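Local coordinates for protein nucleoporin 53 (PDB 3P3D) that is probably a structural constituent of the nuclear pore complex, represented here by its RNA recognition motif domain, at residues A9-M19 and F86-T97. Residues are numbered along the deposited sequence; the frame is centred on the assembly and turned at random.
Sequences AILVFGYPETM and FNGVLLGVIPYT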
# COMPACT_ATOMS: atom_id res chain seq x y z
N ALA A 9 7.41 -0.79 -5.63
CA ALA A 9 6.32 -0.15 -4.90
C ALA A 9 5.01 -0.50 -5.56
O ALA A 9 4.96 -0.83 -6.74
CB ALA A 9 6.49 1.36 -4.85
N ILE A 10 3.95 -0.39 -4.77
CA ILE A 10 2.61 -0.63 -5.26
C ILE A 10 1.78 0.54 -4.81
O ILE A 10 2.15 1.23 -3.84
CB ILE A 10 2.02 -1.99 -4.70
CG1 ILE A 10 1.87 -1.96 -3.18
CG2 ILE A 10 2.89 -3.17 -5.11
CD1 ILE A 10 1.33 -3.24 -2.57
N LEU A 11 0.67 0.75 -5.52
CA LEU A 11 -0.42 1.57 -5.00
C LEU A 11 -1.59 0.72 -4.48
O LEU A 11 -2.13 -0.07 -5.23
CB LEU A 11 -0.89 2.49 -6.11
CG LEU A 11 0.18 3.51 -6.53
CD1 LEU A 11 -0.20 4.15 -7.84
CD2 LEU A 11 0.36 4.56 -5.45
N VAL A 12 -1.97 0.86 -3.21
CA VAL A 12 -3.18 0.21 -2.69
C VAL A 12 -4.28 1.25 -2.56
O VAL A 12 -4.03 2.36 -2.14
CB VAL A 12 -2.98 -0.56 -1.34
CG1 VAL A 12 -1.82 -1.53 -1.41
CG2 VAL A 12 -2.77 0.38 -0.20
N PHE A 13 -5.50 0.89 -2.94
CA PHE A 13 -6.57 1.88 -3.03
C PHE A 13 -7.98 1.31 -2.86
O PHE A 13 -8.18 0.11 -2.98
CB PHE A 13 -6.48 2.62 -4.38
CG PHE A 13 -6.71 1.73 -5.60
CD1 PHE A 13 -7.97 1.54 -6.11
CD2 PHE A 13 -5.65 1.11 -6.24
CE1 PHE A 13 -8.19 0.74 -7.21
CE2 PHE A 13 -5.87 0.30 -7.37
CZ PHE A 13 -7.12 0.12 -7.85
N GLY A 14 -8.93 2.21 -2.61
CA GLY A 14 -10.36 1.90 -2.60
C GLY A 14 -10.97 1.72 -1.21
O GLY A 14 -12.13 1.33 -1.09
N TYR A 15 -10.22 2.06 -0.17
CA TYR A 15 -10.63 1.84 1.21
C TYR A 15 -11.14 3.15 1.80
O TYR A 15 -10.69 4.23 1.37
CB TYR A 15 -9.47 1.29 2.05
CG TYR A 15 -8.18 2.09 1.93
CD1 TYR A 15 -7.97 3.20 2.73
CD2 TYR A 15 -7.19 1.75 1.02
CE1 TYR A 15 -6.82 3.95 2.63
CE2 TYR A 15 -6.03 2.50 0.91
CZ TYR A 15 -5.86 3.60 1.72
OH TYR A 15 -4.73 4.37 1.66
N PRO A 16 -12.09 3.08 2.75
CA PRO A 16 -12.45 4.30 3.47
C PRO A 16 -11.26 4.79 4.28
O PRO A 16 -10.53 3.96 4.81
CB PRO A 16 -13.59 3.85 4.41
CG PRO A 16 -14.09 2.56 3.85
CD PRO A 16 -12.92 1.93 3.16
N GLU A 17 -11.05 6.11 4.36
CA GLU A 17 -9.88 6.66 5.04
C GLU A 17 -9.77 6.16 6.50
O GLU A 17 -8.66 5.94 7.02
CB GLU A 17 -9.88 8.20 4.98
N THR A 18 -10.90 5.93 7.14
CA THR A 18 -10.90 5.39 8.50
C THR A 18 -10.14 4.05 8.60
O THR A 18 -9.71 3.65 9.69
CB THR A 18 -12.33 5.15 8.99
OG1 THR A 18 -12.38 5.39 10.40
CG2 THR A 18 -12.78 3.70 8.69
N MET A 19 -9.95 3.37 7.47
CA MET A 19 -9.42 2.01 7.42
C MET A 19 -7.94 1.89 7.01
O MET A 19 -7.40 0.78 6.97
CB MET A 19 -10.25 1.20 6.42
CG MET A 19 -10.47 -0.23 6.84
SD MET A 19 -11.56 -1.05 5.67
CE MET A 19 -10.37 -2.15 5.00
N PHE A 86 -11.60 -6.99 1.88
CA PHE A 86 -10.91 -6.81 3.14
C PHE A 86 -11.83 -6.05 4.07
O PHE A 86 -12.19 -4.91 3.77
CB PHE A 86 -9.62 -6.03 2.92
CG PHE A 86 -8.75 -5.94 4.12
CD1 PHE A 86 -7.93 -7.00 4.48
CD2 PHE A 86 -8.73 -4.81 4.88
CE1 PHE A 86 -7.11 -6.91 5.60
CE2 PHE A 86 -7.91 -4.70 5.98
CZ PHE A 86 -7.10 -5.76 6.34
N ASN A 87 -12.22 -6.69 5.18
CA ASN A 87 -13.20 -6.11 6.10
C ASN A 87 -14.36 -5.43 5.34
O ASN A 87 -14.69 -4.28 5.62
CB ASN A 87 -12.54 -5.12 7.08
CG ASN A 87 -11.44 -5.77 7.95
OD1 ASN A 87 -11.26 -7.00 7.94
ND2 ASN A 87 -10.68 -4.94 8.68
N GLY A 88 -14.94 -6.14 4.38
CA GLY A 88 -16.14 -5.66 3.67
C GLY A 88 -15.97 -4.59 2.58
O GLY A 88 -16.96 -4.00 2.12
N VAL A 89 -14.73 -4.33 2.15
CA VAL A 89 -14.49 -3.45 0.99
C VAL A 89 -13.56 -4.15 0.03
O VAL A 89 -12.77 -5.01 0.42
CB VAL A 89 -13.85 -2.07 1.37
CG1 VAL A 89 -14.57 -1.41 2.54
CG2 VAL A 89 -12.40 -2.26 1.71
N LEU A 90 -13.65 -3.78 -1.24
CA LEU A 90 -12.72 -4.30 -2.24
C LEU A 90 -11.44 -3.47 -2.21
O LEU A 90 -11.49 -2.23 -2.24
CB LEU A 90 -13.35 -4.27 -3.63
CG LEU A 90 -14.44 -5.30 -3.89
CD1 LEU A 90 -15.24 -4.86 -5.08
CD2 LEU A 90 -13.84 -6.69 -4.10
N LEU A 91 -10.30 -4.15 -2.16
CA LEU A 91 -9.01 -3.48 -2.28
C LEU A 91 -8.48 -3.57 -3.69
O LEU A 91 -8.57 -4.61 -4.35
CB LEU A 91 -7.97 -4.07 -1.34
CG LEU A 91 -8.24 -3.90 0.15
CD1 LEU A 91 -7.00 -4.31 0.93
CD2 LEU A 91 -8.66 -2.49 0.48
N GLY A 92 -7.90 -2.47 -4.15
CA GLY A 92 -7.13 -2.46 -5.40
C GLY A 92 -5.64 -2.44 -5.15
O GLY A 92 -5.16 -1.78 -4.22
N VAL A 93 -4.90 -3.17 -5.96
CA VAL A 93 -3.45 -3.14 -5.88
C VAL A 93 -2.93 -3.12 -7.29
O VAL A 93 -3.31 -3.96 -8.10
CB VAL A 93 -2.84 -4.34 -5.12
CG1 VAL A 93 -1.34 -4.14 -4.88
CG2 VAL A 93 -3.53 -4.55 -3.80
N ILE A 94 -2.08 -2.13 -7.59
CA ILE A 94 -1.41 -2.04 -8.90
C ILE A 94 0.02 -1.64 -8.68
O ILE A 94 0.34 -1.07 -7.64
CB ILE A 94 -2.09 -1.01 -9.87
CG1 ILE A 94 -2.22 0.38 -9.23
CG2 ILE A 94 -3.45 -1.47 -10.30
CD1 ILE A 94 -2.52 1.48 -10.26
N PRO A 95 0.90 -1.93 -9.67
CA PRO A 95 2.25 -1.41 -9.59
C PRO A 95 2.23 0.11 -9.53
O PRO A 95 1.46 0.75 -10.25
CB PRO A 95 2.86 -1.87 -10.90
CG PRO A 95 1.96 -2.94 -11.41
CD PRO A 95 0.64 -2.51 -10.99
N TYR A 96 3.06 0.69 -8.67
CA TYR A 96 3.26 2.12 -8.65
C TYR A 96 3.82 2.65 -9.98
O TYR A 96 4.66 1.99 -10.60
CB TYR A 96 4.24 2.48 -7.53
CG TYR A 96 4.91 3.84 -7.70
CD1 TYR A 96 4.27 5.00 -7.30
CD2 TYR A 96 6.20 3.95 -8.26
CE1 TYR A 96 4.86 6.23 -7.45
CE2 TYR A 96 6.81 5.20 -8.41
CZ TYR A 96 6.13 6.33 -7.99
OH TYR A 96 6.70 7.58 -8.11
N THR A 97 3.33 3.80 -10.42
CA THR A 97 3.96 4.58 -11.50
C THR A 97 3.89 6.05 -11.13
O THR A 97 2.92 6.48 -10.50
CB THR A 97 3.25 4.43 -12.87
OG1 THR A 97 1.94 5.03 -12.81
CG2 THR A 97 3.15 2.98 -13.31
O HOH W 1 -13.17 -0.24 -2.89
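Five backbone hydrogen bonds tie Ala9–Phe13 to Gly92–Tyr96 in antiparallel register, the two strand axes running at 156° to each other. Leu11 and Ile94 exchange a pair, of which the bond from Leu11 N to Ile94 O is the shorter at 2.8 Å; Phe13 and Gly92 exchange another, with Gly92 N 2.8 Å from Phe13 O. Tyr96 N closes the ladder on Ala9 O. Beyond Phe13 the strands part, and a water bridges the gap by donating to both Gly14 O and Leu90 O.

The principal ring contact is CH-pi: Gly92 CA lies 3.6 Å from the centroid of the Phe13 ring and 15° off its normal, hence over the face. Phe13 CG sits between its own N and carbonyl carbon (chi1 64°), which folds the ring across the glycine backbone; a beta carbon on Gly92 would collide with the ring. Phe13 CE2 also lies 4.1 Å from Ile94 CG1. Without the ring, with an alanine here, the Gly92 backbone is likely to lose its cover and Ile94 CG1 its aromatic neighbour.

Strand 9-13 lies between 64-68 and 89-95 in an antiparallel sheet with helices 20-27 and 72-79 against one face, the RNA recognition motif (RRM) fold; this contact joins 9-13 to 89-95.

Apolar packing differs on the two faces. On the helix-covered side, Ile10 CD1 meets Val93 CG1 at 3.6 Å, and Val12 and Val93 both touch Phe27. The opposite face carries Leu11, whose CB lies 4.0 Å from Ile94 CG1. Past the ladder, Pro16 CD, at the edge of its ring, meets Val89 CG1 at 3.8 Å.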